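Local coordinates for endo-1,4-beta-mannanase (Eisenia fetida, PDB 5Y6T), which probably hydrolyses internal beta-1,4-mannosidic linkages of mannans, at residues Arg203-Ile208 against Asn247-Ala252; Gln211-Lys216 against Gly253-Gly258; Val22-Met27 against Gly322-Gln327; Gly62-Arg67 against Gly358-Ile363. One frame throughout, in Å; residues are numbered along the deposited sequence. Where two conformers were deposited one is given.

Interaction 1 of 4, residues Arg203-Ile208 against Asn247-Ala252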
# COMPACT_ATOMS: atom_id res chain seq x y z
N ARG A 203 12.68 -14.37 -0.17
CA ARG A 203 12.17 -14.26 -1.53
C ARG A 203 11.16 -13.10 -1.68
O ARG A 203 11.15 -12.42 -2.71
CB ARG A 203 11.57 -15.59 -1.99
CG ARG A 203 12.58 -16.72 -2.08
CD ARG A 203 11.95 -17.90 -2.79
NE ARG A 203 12.85 -19.03 -3.05
CZ ARG A 203 13.63 -19.14 -4.14
NH1 ARG A 203 13.68 -18.19 -5.06
NH2 ARG A 203 14.34 -20.24 -4.32
N LEU A 204 10.37 -12.86 -0.62
CA LEU A 204 9.41 -11.75 -0.61
C LEU A 204 10.13 -10.42 -0.61
O LEU A 204 9.80 -9.51 -1.40
CB LEU A 204 8.45 -11.84 0.56
CG LEU A 204 7.59 -13.11 0.52
CD1 LEU A 204 6.76 -13.22 1.80
CD2 LEU A 204 6.67 -13.16 -0.70
N GLN A 205 11.11 -10.31 0.29
CA GLN A 205 11.97 -9.14 0.29
C GLN A 205 12.67 -8.87 -1.01
O GLN A 205 12.78 -7.71 -1.44
CB GLN A 205 12.99 -9.19 1.43
CG GLN A 205 12.39 -9.12 2.84
CD GLN A 205 13.39 -9.64 3.88
OE1 GLN A 205 14.06 -10.69 3.69
NE2 GLN A 205 13.43 -8.98 5.01
N SER A 206 13.26 -9.92 -1.60
CA SER A 206 13.93 -9.76 -2.91
C SER A 206 12.96 -9.23 -3.98
O SER A 206 13.29 -8.32 -4.70
CB SER A 206 14.59 -11.10 -3.30
OG SER A 206 15.29 -10.94 -4.53
N PHE A 207 11.76 -9.83 -4.03
CA PHE A 207 10.67 -9.47 -4.97
C PHE A 207 10.34 -7.98 -4.81
O PHE A 207 10.26 -7.25 -5.77
CB PHE A 207 9.47 -10.41 -4.71
CG PHE A 207 8.27 -10.24 -5.62
CD1 PHE A 207 8.28 -10.75 -6.92
CD2 PHE A 207 7.11 -9.72 -5.14
CE1 PHE A 207 7.15 -10.72 -7.69
CE2 PHE A 207 5.95 -9.70 -5.90
CZ PHE A 207 6.00 -10.15 -7.21
N ILE A 208 10.23 -7.57 -3.56
CA ILE A 208 9.94 -6.21 -3.23
C ILE A 208 11.09 -5.27 -3.61
O ILE A 208 10.86 -4.17 -4.17
CB ILE A 208 9.51 -6.06 -1.73
CG1 ILE A 208 8.15 -6.79 -1.53
CG2 ILE A 208 9.40 -4.60 -1.33
CD1 ILE A 208 7.94 -7.20 -0.11
N ASN A 247 18.26 -1.83 4.79
CA ASN A 247 19.26 -2.86 4.88
C ASN A 247 18.67 -4.25 4.58
O ASN A 247 19.30 -4.96 3.82
CB ASN A 247 19.92 -2.88 6.25
CG ASN A 247 20.98 -3.93 6.34
OD1 ASN A 247 22.09 -3.75 5.82
ND2 ASN A 247 20.63 -5.06 6.93
N CYS A 248 17.49 -4.58 5.09
CA CYS A 248 16.91 -5.91 4.80
C CYS A 248 16.54 -6.09 3.32
O CYS A 248 16.71 -7.22 2.80
CB CYS A 248 15.79 -6.25 5.73
SG CYS A 248 16.30 -6.50 7.44
N LEU A 249 15.91 -5.09 2.72
CA LEU A 249 15.48 -5.16 1.27
C LEU A 249 16.69 -5.29 0.39
O LEU A 249 16.75 -6.12 -0.48
CB LEU A 249 14.68 -3.98 0.84
CG LEU A 249 13.29 -3.93 1.50
CD1 LEU A 249 12.46 -2.81 0.99
CD2 LEU A 249 12.53 -5.23 1.30
N ILE A 250 17.72 -4.50 0.66
CA ILE A 250 18.96 -4.62 -0.13
C ILE A 250 19.69 -5.92 0.11
O ILE A 250 20.20 -6.53 -0.87
CB ILE A 250 19.91 -3.41 0.11
CG1 ILE A 250 19.28 -2.09 -0.35
CG2 ILE A 250 21.19 -3.55 -0.74
CD1 ILE A 250 19.88 -0.83 0.20
N ASP A 251 19.72 -6.40 1.35
CA ASP A 251 20.35 -7.68 1.68
C ASP A 251 19.68 -8.81 0.89
O ASP A 251 20.36 -9.65 0.24
CB ASP A 251 20.31 -7.96 3.15
CG ASP A 251 21.39 -8.94 3.57
OD1 ASP A 251 22.01 -9.52 2.66
OD2 ASP A 251 21.57 -9.13 4.80
N ALA A 252 18.37 -8.73 0.77
CA ALA A 252 17.59 -9.76 0.06
C ALA A 252 17.69 -9.70 -1.44
O ALA A 252 17.80 -10.77 -2.08
CB ALA A 252 16.13 -9.67 0.51
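The side-chain amide of Gln-205 is the flat group of this contact, and it turns one of its sides to Cys-248 and Ala-252. The CB atoms of those two residues lie on the same side of the amide plane, displaced from its centre: Gln-205 NE2 approaches Cys-248 CB at 3.7 Å, while Gln-205 OE1 approaches Ala-252 CB at 3.9 Å. Neither is a polar pairing. NE2 donates instead to the carbonyl oxygens of Tyr-243 and Cys-182, so this buried nitrogen has two acceptors outside the helix pair. With CG anti to the carbonyl carbon (chi1 -65°) and the chain extended beyond it, the amide reaches alongside the second helix.

The short helical segments cross almost at right angles, at -95°, with axes 7.8 Å apart. A small residue at the crossing is consistent with this closeness: Ala-252 CB meets Gln-205 CB at 3.3 Å, a tight carbon-carbon approach. Ser-206 CB lies 3.4 Å from Ala-252 O, an oxygen that accepts from Gln-202. On the other flank, Leu-249 places CD2 3.7 Å from Gln-205 O and 4.1 Å from Ile-208 CG2, one turn further on.

The segments belong to helices 201-218 and 246-253, successive along the outside of the barrel. No hydrogen bond joins the two segments directly, so shape and apolar cover carry the packing. Its covalent and polar fastening comes from beside it: Cys-248 is disulfide-bonded to Cys-182, whose carbonyl also receives Gln-205 NE2, which implies that amide and disulfide together hold the same loop against both helices.

Interaction 2 of 4, residues Gln211-Lys216 against Gly253-Gly258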
# COMPACT_ATOMS: atom_id res chain seq x y z
N GLN A 211 11.51 -4.82 -7.54
CA GLN A 211 10.45 -3.98 -8.13
C GLN A 211 10.45 -2.55 -7.64
O GLN A 211 10.25 -1.63 -8.43
CB GLN A 211 9.08 -4.60 -7.97
CG GLN A 211 8.92 -5.85 -8.79
CD GLN A 211 7.66 -6.56 -8.42
OE1 GLN A 211 6.58 -6.27 -8.97
NE2 GLN A 211 7.74 -7.46 -7.45
N THR A 212 10.81 -2.35 -6.38
CA THR A 212 10.90 -1.00 -5.85
C THR A 212 12.01 -0.23 -6.60
O THR A 212 11.82 0.92 -6.99
CB THR A 212 11.08 -0.97 -4.32
OG1 THR A 212 9.92 -1.53 -3.66
CG2 THR A 212 11.23 0.43 -3.80
N ALA A 213 13.15 -0.88 -6.78
CA ALA A 213 14.28 -0.28 -7.46
C ALA A 213 13.82 0.09 -8.89
O ALA A 213 14.09 1.20 -9.40
CB ALA A 213 15.42 -1.28 -7.55
N ALA A 214 13.13 -0.87 -9.56
CA ALA A 214 12.71 -0.64 -10.92
C ALA A 214 11.75 0.54 -11.01
O ALA A 214 11.91 1.37 -11.92
CB ALA A 214 12.04 -1.88 -11.54
N ILE A 215 10.77 0.64 -10.09
CA ILE A 215 9.88 1.82 -10.05
C ILE A 215 10.69 3.17 -9.94
O ILE A 215 10.41 4.14 -10.64
CB ILE A 215 8.85 1.68 -8.89
CG1 ILE A 215 7.87 0.55 -9.24
CG2 ILE A 215 8.22 3.00 -8.60
CD1 ILE A 215 7.17 0.07 -7.93
N LYS A 216 11.71 3.15 -9.10
CA LYS A 216 12.46 4.38 -8.83
C LYS A 216 13.40 4.72 -9.99
O LYS A 216 13.73 5.88 -10.19
CB LYS A 216 13.17 4.21 -7.49
CG LYS A 216 12.14 4.34 -6.38
CD LYS A 216 12.76 4.43 -5.05
CE LYS A 216 11.73 4.77 -4.05
NZ LYS A 216 12.39 5.04 -2.75
N GLY A 253 17.58 -8.50 -2.04
CA GLY A 253 17.40 -8.40 -3.50
C GLY A 253 18.61 -7.88 -4.23
O GLY A 253 18.63 -7.88 -5.45
N GLY A 254 19.53 -7.30 -3.44
CA GLY A 254 20.78 -6.75 -3.99
C GLY A 254 20.80 -5.42 -4.65
O GLY A 254 21.87 -4.97 -5.08
N ASP A 255 19.65 -4.73 -4.74
CA ASP A 255 19.59 -3.47 -5.46
C ASP A 255 19.48 -2.30 -4.50
O ASP A 255 18.48 -2.12 -3.76
CB ASP A 255 18.45 -3.50 -6.48
CG ASP A 255 18.50 -2.36 -7.44
OD1 ASP A 255 18.91 -1.21 -7.09
OD2 ASP A 255 18.10 -2.62 -8.60
N SER A 256 20.52 -1.47 -4.51
CA SER A 256 20.60 -0.33 -3.59
C SER A 256 19.51 0.71 -3.70
O SER A 256 19.29 1.46 -2.77
CB SER A 256 21.96 0.37 -3.74
OG SER A 256 22.85 -0.50 -3.14
N LEU A 257 18.85 0.77 -4.86
CA LEU A 257 17.78 1.72 -5.04
C LEU A 257 16.43 1.23 -4.53
O LEU A 257 15.47 2.01 -4.50
CB LEU A 257 17.62 2.16 -6.52
CG LEU A 257 18.84 2.89 -7.15
CD1 LEU A 257 18.62 3.20 -8.63
CD2 LEU A 257 19.13 4.18 -6.38
N GLY A 258 16.36 -0.04 -4.19
CA GLY A 258 15.08 -0.69 -3.92
C GLY A 258 14.68 -0.53 -2.48
O GLY A 258 14.60 -1.54 -1.74
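Apolar and van der Waals contact comes first, since no hydrogen bond crosses between Ala-213 or its neighbours and the 253-258 loop. The methyl of Ala-213 lies over the flat carboxylate of Asp-255, about 3.1 Å above its plane, with Ala-213 CB 3.2 Å from Asp-255 OD2. Beside it the backbones nearly meet, Ala-213 CA and Gly-258 CA being 3.7 Å apart; a side chain at Gly-258 would crowd the alanine methyl, so the glycine permits this approach. Thr-212 CG2, anti to its own nitrogen (chi1 -64° for OG1), reaches Gly-258 C at 3.8 Å. Leu-257 CB adds an apolar touch to Ala-213 CB at 4.2 Å.

Hydrogen bonds shape the loop internally. Asp-255 OD1 accepts from Leu-257 N at 3.0 Å, met on its anti side and 23° out of the carboxylate plane, which makes an Asx turn. Gly-258 N bonds to Asp-255 O at 3.0 Å, closing a type I beta turn. Asn-209 grips the carbonyls of both Asp-255 and Gly-258 through its ND2.

Charged groups of the segments find partners just beyond them. Asp-255 OD2 forms a salt bridge with Arg-217; Lys-216, whose extended chain passes Leu-257 O at 3.7 Å from CD, hydrogen-bonds Val-259 O through NZ and forms a salt bridge with Asp-261. An alanine here in place of Asp-255 is likely to leave Arg-217 without its carboxylate mate and Leu-257 N without its acceptor.

An Asx turn overlapping a type I turn thus makes up part of the connection from helix 246-253 to strand 262-266, one of the alpha-beta loops of a (beta/alpha)8 barrel.

Interaction 3 of 4, residues Val22-Met27 against Gly322-Gln327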
# COMPACT_ATOMS: atom_id res chain seq x y z
N VAL A 22 2.09 16.96 5.23
CA VAL A 22 0.72 16.56 4.80
C VAL A 22 0.39 15.21 5.42
O VAL A 22 1.27 14.42 5.66
CB VAL A 22 0.58 16.52 3.26
CG1 VAL A 22 0.64 17.95 2.72
CG2 VAL A 22 1.66 15.69 2.58
N PHE A 23 -0.90 14.96 5.62
CA PHE A 23 -1.37 13.70 6.19
C PHE A 23 -2.31 13.05 5.19
O PHE A 23 -3.23 13.69 4.74
CB PHE A 23 -2.11 14.02 7.48
CG PHE A 23 -2.64 12.81 8.20
CD1 PHE A 23 -3.89 12.32 7.90
CD2 PHE A 23 -1.86 12.14 9.16
CE1 PHE A 23 -4.39 11.20 8.56
CE2 PHE A 23 -2.37 11.05 9.85
CZ PHE A 23 -3.64 10.62 9.58
N MET A 24 -2.12 11.77 4.88
CA MET A 24 -2.99 11.13 3.91
C MET A 24 -4.22 10.55 4.63
O MET A 24 -4.13 9.52 5.32
CB MET A 24 -2.24 9.97 3.19
CG MET A 24 -0.99 10.42 2.46
SD MET A 24 -1.31 11.46 1.03
CE MET A 24 -1.14 13.10 1.75
N SER A 25 -5.37 11.18 4.44
CA SER A 25 -6.60 10.75 5.05
C SER A 25 -7.57 10.26 3.99
O SER A 25 -7.86 10.98 3.09
CB SER A 25 -7.25 11.89 5.82
OG SER A 25 -8.48 11.53 6.39
N GLY A 26 -7.96 9.00 4.04
CA GLY A 26 -8.76 8.47 2.97
C GLY A 26 -9.16 7.04 3.17
O GLY A 26 -9.28 6.59 4.30
N MET A 27 -9.51 6.38 2.09
CA MET A 27 -9.98 4.99 2.15
C MET A 27 -9.21 4.12 1.21
O MET A 27 -8.84 4.55 0.11
CB MET A 27 -11.49 4.90 1.77
CG MET A 27 -12.38 5.77 2.62
SD MET A 27 -14.12 5.38 2.20
CE MET A 27 -14.98 6.79 2.87
N GLY A 322 -0.62 9.11 7.81
CA GLY A 322 -1.85 8.82 7.11
C GLY A 322 -2.66 7.77 7.85
O GLY A 322 -2.19 7.10 8.79
N ALA A 323 -3.92 7.67 7.38
CA ALA A 323 -4.89 6.74 7.83
C ALA A 323 -5.85 6.39 6.68
O ALA A 323 -6.46 7.28 6.16
CB ALA A 323 -5.63 7.36 8.99
N TRP A 324 -5.86 5.12 6.26
CA TRP A 324 -6.74 4.64 5.24
C TRP A 324 -7.63 3.55 5.78
O TRP A 324 -7.16 2.50 6.10
CB TRP A 324 -6.01 4.13 4.03
CG TRP A 324 -5.20 5.19 3.31
CD1 TRP A 324 -5.57 6.47 3.05
CD2 TRP A 324 -3.91 5.02 2.73
NE1 TRP A 324 -4.57 7.11 2.37
CE2 TRP A 324 -3.54 6.23 2.17
CE3 TRP A 324 -3.01 3.95 2.66
CZ2 TRP A 324 -2.30 6.40 1.51
CZ3 TRP A 324 -1.80 4.11 2.02
CH2 TRP A 324 -1.46 5.31 1.42
N SER A 325 -8.94 3.84 5.85
CA SER A 325 -9.91 2.85 6.34
C SER A 325 -10.18 1.73 5.35
O SER A 325 -9.92 1.85 4.14
CB SER A 325 -11.18 3.59 6.73
OG SER A 325 -11.76 4.27 5.63
N TRP A 326 -10.76 0.64 5.87
CA TRP A 326 -11.06 -0.54 5.11
C TRP A 326 -12.62 -0.73 5.06
O TRP A 326 -13.24 -0.92 6.11
CB TRP A 326 -10.40 -1.79 5.72
CG TRP A 326 -10.57 -2.97 4.85
CD1 TRP A 326 -11.52 -3.96 4.95
CD2 TRP A 326 -9.82 -3.25 3.66
NE1 TRP A 326 -11.42 -4.84 3.86
CE2 TRP A 326 -10.35 -4.45 3.09
CE3 TRP A 326 -8.72 -2.63 3.04
CZ2 TRP A 326 -9.85 -5.00 1.89
CZ3 TRP A 326 -8.22 -3.21 1.88
CH2 TRP A 326 -8.78 -4.38 1.33
N GLN A 327 -13.22 -0.80 3.88
CA GLN A 327 -12.77 -0.33 2.57
C GLN A 327 -14.03 0.30 1.92
O GLN A 327 -15.19 0.00 2.30
CB GLN A 327 -12.24 -1.41 1.64
CG GLN A 327 -13.19 -2.58 1.46
CD GLN A 327 -12.64 -3.67 0.50
OE1 GLN A 327 -11.87 -3.39 -0.46
NE2 GLN A 327 -13.09 -4.91 0.70
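Phe-23 and Gly-322 meet at the start of the parallel strand pair that closes the (beta/alpha)8 barrel, first barrel strand against last. The axes of strands 24-27 and 322-325 run 4° from parallel and 4.5 Å apart. The phenyl ring, with CG anti to the backbone nitrogen (chi1 -179°), lies across the neighbouring backbone, so that Gly-322 CA sits over its face, 3.6 Å from the ring centroid and close to the normal: a CH-pi contact. Ser-25 CB lies in the ring plane at its edge, and Phe-23 CZ touches Ala-323 CB at 3.9 Å. A leucine in place of Phe-23 would probably leave Gly-322 CA without its flat aromatic cover and Tyr-316 without its edge-to-face mate. Gly-322 has no room for a side chain, because a CB there would strike Met-24 O.

Trp-324 shares a sheet face with Met-24. Its indole meets Met-24 CB obliquely, CZ2 approaching to 3.9 Å, while Gly-26 N lies at the ring edge in plane; NE1 bonds to Ser-65 OG, and the ring meets Phe-114. The opposite face, bearing Ser-25, Met-27, Ala-323 and Ser-325, looks toward helices 308-317 and 338-348.

Three backbone bonds hold the pairing: Ala-323 N to Met-24 O at 2.8 Å, Gly-26 N to Ala-323 O at 3.1 Å, and Ser-325 N to Gly-26 O at 3.2 Å. Trp-324 CA-H also points at Gly-26 O. At the far end Ser-325 OG, which is hydrogen-bonded to Gln-341, comes within 3.4 Å of Met-27 CG.

Interaction 4 of 4, residues Gly62-Arg67 against Gly358-Ile363; sequences GGNSLR and GRIDII
Asn-64 carries its CG in the crowded position between backbone nitrogen and carbonyl carbon (chi1 63°), which turns the amide toward Ile-360 and Ile-362 of the C-terminal segment. Ile-362, with CG1 anti to the carbonyl carbon, sends CD1 across to the same amide.

The direct hydrogen bond between the segments runs from Asn-64 ND2 to Ile-360 O at 2.7 Å. It is straight, at 165°, lies close to the amide plane and arrives in the carbonyl plane on a lone pair of the acceptor. ND2 also donates to Phe-23 O, and Asn-64 OD1 accepts from Ser-65 OG at 2.9 Å and from Ser-25 N; with two partners at each end, the buried amide is fixed in rotation. Ile-362 CD1 packs 3.4 Å from ND2, and Ile-360 CG2 lies 3.7 Å from Gly-62 O.

A water links Gly-62 O (2.8 Å) to Asp-361 OD1 (2.6 Å), donating to both. Asp-361 is the centre of an inverse gamma turn whose bond from Ile-362 N to Ile-360 O is weak. In one of its two conformers Arg-359 NE reaches Asp-361 O at 2.8 Å and NH1 pairs with Glu-20; both bonds are therefore less certain.

Gly-62 follows helix 42-60 in a Schellman motif, where a CB would jam against the preceding carbonyl oxygen. Just beyond, Asn-64 precedes strand 65-72, which pairs with strands 20-28 and 112-119, while Ile-360 and Ile-362 pack on side chains of strand 20-28: the chain's C-terminal segment is thereby held against the start of the second barrel strand.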
# COMPACT_ATOMS: atom_id res chain seq x y z
N GLY A 62 -14.23 14.89 2.69
CA GLY A 62 -12.99 15.47 3.23
C GLY A 62 -11.72 14.65 3.15
O GLY A 62 -10.66 15.08 3.62
N GLY A 63 -11.77 13.51 2.47
CA GLY A 63 -10.54 12.73 2.32
C GLY A 63 -9.68 13.36 1.27
O GLY A 63 -10.16 14.14 0.39
N ASN A 64 -8.44 12.97 1.27
CA ASN A 64 -7.49 13.47 0.27
C ASN A 64 -6.70 12.42 -0.44
O ASN A 64 -5.74 12.76 -1.13
CB ASN A 64 -6.54 14.49 0.92
CG ASN A 64 -5.66 13.89 2.01
OD1 ASN A 64 -5.45 12.64 2.06
ND2 ASN A 64 -5.21 14.74 2.95
N SER A 65 -7.05 11.17 -0.24
CA SER A 65 -6.27 10.09 -0.75
C SER A 65 -7.04 8.82 -0.78
O SER A 65 -8.09 8.66 -0.14
CB SER A 65 -4.97 9.96 0.07
OG SER A 65 -5.29 9.80 1.45
N LEU A 66 -6.45 7.84 -1.48
CA LEU A 66 -7.02 6.53 -1.60
C LEU A 66 -5.96 5.50 -1.93
O LEU A 66 -4.95 5.82 -2.53
CB LEU A 66 -8.19 6.50 -2.62
CG LEU A 66 -7.89 6.66 -4.10
CD1 LEU A 66 -7.40 5.38 -4.79
CD2 LEU A 66 -9.06 7.27 -4.78
N ARG A 67 -6.23 4.25 -1.58
CA ARG A 67 -5.38 3.12 -1.92
C ARG A 67 -6.17 2.13 -2.74
O ARG A 67 -7.26 1.74 -2.37
CB ARG A 67 -4.87 2.45 -0.63
CG ARG A 67 -3.93 1.25 -0.81
CD ARG A 67 -3.27 0.99 0.55
NE ARG A 67 -2.41 -0.20 0.59
CZ ARG A 67 -2.78 -1.38 1.08
NH1 ARG A 67 -4.04 -1.66 1.44
NH2 ARG A 67 -1.85 -2.34 1.13
N GLY A 358 -0.42 17.49 10.17
CA GLY A 358 -0.22 18.44 9.09
C GLY A 358 -1.49 18.66 8.24
O GLY A 358 -2.62 18.50 8.70
N ARG A 359 -1.29 19.04 7.01
CA ARG A 359 -2.36 19.53 6.16
C ARG A 359 -3.19 18.37 5.61
O ARG A 359 -2.66 17.44 5.09
CB ARG A 359 -1.77 20.32 5.00
CG ARG A 359 -2.79 20.82 4.01
CD ARG A 359 -2.18 21.85 3.06
NE ARG A 359 -3.19 22.51 2.23
CZ ARG A 359 -3.00 23.60 1.47
NH1 ARG A 359 -1.82 24.21 1.43
NH2 ARG A 359 -4.01 24.10 0.78
N ILE A 360 -4.50 18.45 5.76
CA ILE A 360 -5.50 17.54 5.21
C ILE A 360 -6.07 18.08 3.90
O ILE A 360 -6.13 17.32 2.92
CB ILE A 360 -6.67 17.30 6.22
CG1 ILE A 360 -6.13 16.69 7.51
CG2 ILE A 360 -7.80 16.50 5.58
CD1 ILE A 360 -5.78 15.22 7.42
N ASP A 361 -6.43 19.39 3.84
CA ASP A 361 -7.14 19.90 2.65
C ASP A 361 -6.08 20.28 1.62
O ASP A 361 -5.71 21.46 1.46
CB ASP A 361 -8.02 21.14 2.94
CG ASP A 361 -9.14 20.85 3.97
OD1 ASP A 361 -9.45 19.68 4.33
OD2 ASP A 361 -9.73 21.82 4.46
N ILE A 362 -5.57 19.29 0.93
CA ILE A 362 -4.49 19.47 -0.01
C ILE A 362 -5.04 19.99 -1.33
O ILE A 362 -6.17 19.67 -1.73
CB ILE A 362 -3.80 18.11 -0.18
CG1 ILE A 362 -3.07 17.76 1.11
CG2 ILE A 362 -2.82 18.12 -1.34
CD1 ILE A 362 -2.76 16.29 1.22
N ILE A 363 -4.19 20.76 -2.03
CA ILE A 363 -4.51 21.30 -3.36
C ILE A 363 -3.34 20.93 -4.24
O ILE A 363 -2.19 21.24 -3.97
CB ILE A 363 -4.70 22.82 -3.31
CG1 ILE A 363 -5.92 23.14 -2.46
CG2 ILE A 363 -4.96 23.35 -4.70
CD1 ILE A 363 -7.26 22.86 -3.08
O HOH W 1 -10.41 17.77 2.89

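From the N terminus, strand 20-28 is the first that takes part in these contacts: interaction 3 joins it to 322-327, closing a loop of 294 residues and the barrel itself. Interaction 4 starts inside that loop, at 62-67, and ends beyond it, at 358-363, so the two cross; they touch through adjacent strands 20-28 and 65-72 and bring in the C-terminal segment. Interactions 1 and 2 are nested inside both loops. They too cross each other, since helix 201-218 supplies 203-208 and 211-216 before helix 246-253 and its following loop supply the partners. Their centres are 9 Å apart, and they lie about 26 to 31 Å, centre to centre, from interactions 3 and 4.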